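Local coordinates for protein putative ferredoxin (Rhodopseudomonas palustris, PDB 4ID8) that carries a [3Fe-4S] cluster and probably serves as an electron-transfer ferredoxin for the cytochrome P450 CYP194A4, at residues 18-30 against 44-58. Numbering follows the deposited sequence.
Sequences ARCKALAPELFDL and VPADLIDKAWLAKSN. With F3S (Fe3-s4 cluster), chain B.
Leu27 and Leu48 make the apolar end of the contact, where segment 18-30 meets the start of helix 49-58; the two side chains lie alongside, pointing opposite ways, with Leu27 CG 4.1 Å from Leu48 CD1. The branches of Leu27 divide the work: CD1 meets Ala52 CB at 4.0 Å, while CD2 reaches Val44 and the ring of Pro45. The turn closed by Leu27 N to Ala24 O directs CB toward segment 44-58, and with CG anti to the carbonyl carbon (chi1 -72°) the fork lies against Leu48 and Ala52. Replacing Leu27 with an alanine would probably open a gap between Leu48, Ala52 and Val44, since both branches that fill it would be gone. Leu48 CD1 also packs at 3.6 Å on Glu26 CB, and the bend at chi2 of Glu26 brings its carboxylate end alongside Leu48 CD2.

Small residues suit the place where the helices draw together: the CA atoms of Cys20 and Ala55 are just 4.7 Å apart, and Ala55 CB comes obliquely to Phe28 CE2 at 3.7 Å. Cys20 CB sits over the centre of one face of that ring. This is the ferredoxin core of the 4Fe-4S single cluster family, here holding three irons: helices 19-23 and 49-58 run nearly antiparallel (156°), and Ile64 of strand 64-67 touches both Cys20 and Phe28. Cys20 SG binds FE3 of the cluster at 2.2 Å; the CB packed against Phe28 and Ala55 thus belongs to a cluster ligand.

No hydrogen bond joins the segments. At the helix 49-58 C-terminus, Leu23 lays CD1 on the aliphatic CB of Asn58 at 3.7 Å, the side chains roughly perpendicular. Arg19 suits the exposed edge: its aliphatic CD rests 3.5 Å from Asn58 O, while the guanidinium edge adjoins the amide, planes 40° apart, NE and ND2 both being donors.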
loop_
_atom_site.group_PDB
_atom_site.type_symbol
_atom_site.label_atom_id
_atom_site.label_comp_id
_atom_site.label_asym_id
_atom_site.label_seq_id
_atom_site.Cartn_x
_atom_site.Cartn_y
_atom_site.Cartn_z
ATOM N N ALA A 18 7.154 -3.236 5.619
ATOM C CA ALA A 18 5.862 -3.342 6.256
ATOM C C ALA A 18 5.310 -2.028 6.859
ATOM O O ALA A 18 4.391 -2.075 7.691
ATOM C CB ALA A 18 5.811 -4.536 7.299
ATOM N N ARG A 19 5.838 -0.875 6.420
ATOM C CA ARG A 19 5.352 0.407 6.920
ATOM C C ARG A 19 3.929 0.634 6.435
ATOM O O ARG A 19 3.081 1.136 7.191
ATOM C CB ARG A 19 6.258 1.567 6.464
ATOM C CG ARG A 19 7.756 1.457 6.903
ATOM C CD ARG A 19 8.546 2.801 6.848
ATOM N NE ARG A 19 8.299 3.642 8.035
ATOM C CZ ARG A 19 8.752 3.407 9.279
ATOM N NH1 ARG A 19 9.507 2.342 9.547
ATOM N NH2 ARG A 19 8.420 4.233 10.275
ATOM N N CYS A 20 3.696 0.273 5.165
ATOM C CA CYS A 20 2.389 0.340 4.526
ATOM C C CYS A 20 1.330 -0.398 5.354
ATOM O O CYS A 20 0.202 0.094 5.556
ATOM C CB CYS A 20 2.450 -0.276 3.113
ATOM S SG CYS A 20 3.091 -2.000 3.033
ATOM N N LYS A 21 1.704 -1.592 5.808
ATOM C CA LYS A 21 0.838 -2.399 6.614
ATOM C C LYS A 21 0.667 -1.866 8.036
ATOM O O LYS A 21 -0.439 -1.941 8.582
ATOM C CB LYS A 21 1.293 -3.865 6.572
ATOM C CG LYS A 21 0.474 -4.832 7.483
ATOM C CD LYS A 21 -0.720 -5.379 6.780
ATOM C CE LYS A 21 -1.772 -5.746 7.774
ATOM N NZ LYS A 21 -2.917 -5.835 6.865
ATOM N N ALA A 22 1.714 -1.326 8.655
ATOM C CA ALA A 22 1.502 -0.670 9.957
ATOM C C ALA A 22 0.638 0.573 9.884
ATOM O O ALA A 22 -0.030 0.833 10.828
ATOM C CB ALA A 22 2.821 -0.328 10.669
ATOM N N LEU A 23 0.681 1.342 8.798
ATOM C CA LEU A 23 -0.131 2.592 8.628
ATOM C C LEU A 23 -1.570 2.406 8.164
ATOM O O LEU A 23 -2.455 3.146 8.551
ATOM C CB LEU A 23 0.537 3.609 7.680
ATOM C CG LEU A 23 1.938 4.063 8.117
ATOM C CD1 LEU A 23 2.643 4.844 7.054
ATOM C CD2 LEU A 23 1.952 4.823 9.485
ATOM N N ALA A 24 -1.778 1.431 7.302
ATOM C CA ALA A 24 -3.044 1.277 6.659
ATOM C C ALA A 24 -3.266 -0.216 6.504
ATOM O O ALA A 24 -3.202 -0.710 5.384
ATOM C CB ALA A 24 -3.028 1.979 5.319
ATOM N N PRO A 25 -3.511 -0.922 7.643
ATOM C CA PRO A 25 -3.736 -2.357 7.709
ATOM C C PRO A 25 -4.889 -2.737 6.811
ATOM O O PRO A 25 -4.926 -3.828 6.244
ATOM C CB PRO A 25 -4.120 -2.601 9.185
ATOM C CG PRO A 25 -3.861 -1.355 9.909
ATOM C CD PRO A 25 -3.658 -0.264 8.964
ATOM N N GLU A 26 -5.806 -1.794 6.661
ATOM C CA GLU A 26 -7.038 -1.939 5.903
ATOM C C GLU A 26 -6.776 -1.997 4.415
ATOM O O GLU A 26 -7.601 -2.480 3.675
ATOM C CB GLU A 26 -8.008 -0.770 6.215
ATOM C CG GLU A 26 -8.246 -0.463 7.719
ATOM C CD GLU A 26 -7.310 0.640 8.314
ATOM O OE1 GLU A 26 -6.300 1.045 7.680
ATOM O OE2 GLU A 26 -7.598 1.115 9.447
ATOM N N LEU A 27 -5.624 -1.536 3.966
ATOM C CA LEU A 27 -5.402 -1.386 2.561
ATOM C C LEU A 27 -4.377 -2.353 1.953
ATOM O O LEU A 27 -4.392 -2.563 0.744
ATOM C CB LEU A 27 -4.990 0.084 2.303
ATOM C CG LEU A 27 -6.031 1.208 2.416
ATOM C CD1 LEU A 27 -5.376 2.539 2.306
ATOM C CD2 LEU A 27 -7.103 1.058 1.307
ATOM N N PHE A 28 -3.459 -2.874 2.774
ATOM C CA PHE A 28 -2.402 -3.823 2.369
ATOM C C PHE A 28 -2.500 -5.139 3.139
ATOM O O PHE A 28 -2.955 -5.153 4.265
ATOM C CB PHE A 28 -1.041 -3.187 2.569
ATOM C CG PHE A 28 -0.925 -1.817 1.908
ATOM C CD1 PHE A 28 -0.431 -1.694 0.618
ATOM C CD2 PHE A 28 -1.324 -0.660 2.576
ATOM C CE1 PHE A 28 -0.356 -0.445 0.009
ATOM C CE2 PHE A 28 -1.267 0.565 1.963
ATOM C CZ PHE A 28 -0.771 0.681 0.686
ATOM N N ASP A 29 -2.169 -6.236 2.470
ATOM C CA ASP A 29 -1.884 -7.530 3.126
ATOM C C ASP A 29 -0.479 -7.934 2.781
ATOM O O ASP A 29 0.036 -7.636 1.728
ATOM C CB ASP A 29 -2.815 -8.636 2.655
ATOM C CG ASP A 29 -4.183 -8.545 3.289
ATOM O OD1 ASP A 29 -4.299 -8.138 4.471
ATOM O OD2 ASP A 29 -5.174 -8.877 2.619
ATOM N N LEU A 30 0.140 -8.611 3.714
ATOM C CA LEU A 30 1.485 -9.138 3.540
ATOM C C LEU A 30 1.448 -10.632 3.258
ATOM O O LEU A 30 0.748 -11.379 3.960
ATOM C CB LEU A 30 2.284 -8.923 4.823
ATOM C CG LEU A 30 2.454 -7.520 5.300
ATOM C CD1 LEU A 30 3.294 -7.703 6.474
ATOM C CD2 LEU A 30 3.162 -6.687 4.239
ATOM N N VAL A 44 -9.822 2.880 -2.761
ATOM C CA VAL A 44 -9.566 3.472 -1.478
ATOM C C VAL A 44 -10.823 4.189 -0.994
ATOM O O VAL A 44 -11.291 5.084 -1.670
ATOM C CB VAL A 44 -8.433 4.468 -1.598
ATOM C CG1 VAL A 44 -8.289 5.212 -0.320
ATOM C CG2 VAL A 44 -7.114 3.758 -2.014
ATOM N N PRO A 45 -11.399 3.770 0.157
ATOM C CA PRO A 45 -12.573 4.431 0.702
ATOM C C PRO A 45 -12.266 5.832 1.229
ATOM O O PRO A 45 -11.119 6.109 1.609
ATOM C CB PRO A 45 -12.991 3.541 1.862
ATOM C CG PRO A 45 -12.024 2.619 2.048
ATOM C CD PRO A 45 -11.043 2.593 0.947
ATOM N N ALA A 46 -13.305 6.687 1.241
ATOM C CA ALA A 46 -13.204 8.122 1.587
ATOM C C ALA A 46 -12.448 8.288 2.891
ATOM O O ALA A 46 -11.538 9.093 2.991
ATOM C CB ALA A 46 -14.593 8.741 1.657
ATOM N N ASP A 47 -12.769 7.463 3.879
ATOM C CA ASP A 47 -12.069 7.488 5.178
ATOM C C ASP A 47 -10.628 6.972 5.236
ATOM O O ASP A 47 -9.965 7.122 6.253
ATOM C CB ASP A 47 -12.895 6.794 6.230
ATOM C CG ASP A 47 -12.986 5.292 6.006
ATOM O OD1 ASP A 47 -12.816 4.798 4.864
ATOM O OD2 ASP A 47 -13.210 4.604 7.005
ATOM N N LEU A 48 -10.105 6.421 4.150
ATOM C CA LEU A 48 -8.733 5.952 4.184
ATOM C C LEU A 48 -7.874 6.643 3.164
ATOM O O LEU A 48 -6.806 6.172 2.865
ATOM C CB LEU A 48 -8.684 4.444 3.958
ATOM C CG LEU A 48 -9.390 3.618 5.032
ATOM C CD1 LEU A 48 -9.386 2.186 4.611
ATOM C CD2 LEU A 48 -8.717 3.789 6.379
ATOM N N ILE A 49 -8.346 7.756 2.609
ATOM C CA ILE A 49 -7.685 8.418 1.467
ATOM C C ILE A 49 -6.381 9.002 1.924
ATOM O O ILE A 49 -5.360 8.920 1.246
ATOM C CB ILE A 49 -8.635 9.442 0.743
ATOM C CG1 ILE A 49 -9.531 8.683 -0.272
ATOM C CG2 ILE A 49 -7.850 10.542 0.027
ATOM C CD1 ILE A 49 -10.662 9.516 -0.963
ATOM N N ASP A 50 -6.406 9.553 3.121
ATOM C CA ASP A 50 -5.209 10.110 3.726
ATOM C C ASP A 50 -4.177 9.061 4.143
ATOM O O ASP A 50 -2.978 9.303 4.003
ATOM C CB ASP A 50 -5.567 10.967 4.955
ATOM C CG ASP A 50 -6.216 12.314 4.589
ATOM O OD1 ASP A 50 -6.087 12.762 3.407
ATOM O OD2 ASP A 50 -6.846 12.890 5.517
ATOM N N LYS A 51 -4.621 7.931 4.667
ATOM C CA LYS A 51 -3.688 6.872 5.020
ATOM C C LYS A 51 -3.035 6.235 3.821
ATOM O O LYS A 51 -1.962 5.704 3.884
ATOM C CB LYS A 51 -4.450 5.815 5.762
ATOM C CG LYS A 51 -4.808 6.277 7.110
ATOM C CD LYS A 51 -5.814 5.348 7.737
ATOM C CE LYS A 51 -6.308 5.890 9.109
ATOM N NZ LYS A 51 -5.222 6.707 9.775
ATOM N N ALA A 52 -3.751 6.222 2.727
ATOM C CA ALA A 52 -3.235 5.855 1.462
ATOM C C ALA A 52 -2.016 6.692 1.044
ATOM O O ALA A 52 -0.934 6.158 0.875
ATOM C CB ALA A 52 -4.363 5.954 0.431
ATOM N N TRP A 53 -2.203 7.989 0.877
ATOM C CA TRP A 53 -1.105 8.890 0.525
ATOM C C TRP A 53 0.069 8.835 1.506
ATOM O O TRP A 53 1.210 9.046 1.116
ATOM C CB TRP A 53 -1.589 10.332 0.391
ATOM C CG TRP A 53 -2.467 10.565 -0.790
ATOM C CD1 TRP A 53 -3.772 10.885 -0.750
ATOM C CD2 TRP A 53 -2.103 10.492 -2.182
ATOM N NE1 TRP A 53 -4.266 11.023 -2.018
ATOM C CE2 TRP A 53 -3.270 10.777 -2.924
ATOM C CE3 TRP A 53 -0.915 10.201 -2.867
ATOM C CZ2 TRP A 53 -3.298 10.795 -4.343
ATOM C CZ3 TRP A 53 -0.934 10.222 -4.298
ATOM C CH2 TRP A 53 -2.131 10.502 -5.001
ATOM N N LEU A 54 -0.214 8.557 2.770
ATOM C CA LEU A 54 0.839 8.376 3.783
ATOM C C LEU A 54 1.644 7.116 3.590
ATOM O O LEU A 54 2.860 7.184 3.650
ATOM C CB LEU A 54 0.286 8.387 5.203
ATOM C CG LEU A 54 -0.378 9.724 5.366
ATOM C CD1 LEU A 54 -1.248 9.759 6.660
ATOM C CD2 LEU A 54 0.638 10.908 5.261
ATOM N N ALA A 55 0.951 5.988 3.394
ATOM C CA ALA A 55 1.612 4.735 3.118
ATOM C C ALA A 55 2.538 4.926 1.919
ATOM O O ALA A 55 3.741 4.595 1.962
ATOM C CB ALA A 55 0.599 3.612 2.908
ATOM N N LYS A 56 2.024 5.542 0.865
ATOM C CA LYS A 56 2.864 5.776 -0.324
ATOM C C LYS A 56 4.056 6.676 -0.005
ATOM O O LYS A 56 5.142 6.409 -0.466
ATOM C CB LYS A 56 2.031 6.338 -1.454
ATOM C CG LYS A 56 2.761 6.794 -2.691
ATOM C CD LYS A 56 1.763 7.406 -3.653
ATOM C CE LYS A 56 2.481 8.170 -4.711
ATOM N NZ LYS A 56 3.518 7.316 -5.363
ATOM N N SER A 57 3.860 7.721 0.808
ATOM C CA SER A 57 4.945 8.650 1.082
ATOM C C SER A 57 6.031 7.951 1.897
ATOM O O SER A 57 7.240 8.119 1.645
ATOM C CB SER A 57 4.422 9.829 1.865
ATOM O OG SER A 57 5.470 10.772 2.070
ATOM N N ASN A 58 5.557 7.148 2.858
ATOM C CA ASN A 58 6.379 6.381 3.798
ATOM C C ASN A 58 7.169 5.137 3.330
ATOM O O ASN A 58 8.152 4.766 3.979
ATOM C CB ASN A 58 5.537 6.031 5.006
ATOM C CG ASN A 58 5.917 6.856 6.172
ATOM O OD1 ASN A 58 6.071 8.072 6.037
ATOM N ND2 ASN A 58 6.177 6.212 7.308
HETATM FE FE1 F3S B . 6.925 -3.128 0.796
HETATM FE FE3 F3S B . 5.179 -1.874 2.197
HETATM FE FE4 F3S B . 7.047 -0.570 1.048
HETATM S S1 F3S B . 6.086 -3.823 2.724
HETATM S S2 F3S B . 8.817 -1.999 1.064
HETATM S S3 F3S B . 5.457 -1.670 0.081
HETATM S S4 F3S B . 6.396 -0.245 3.132
#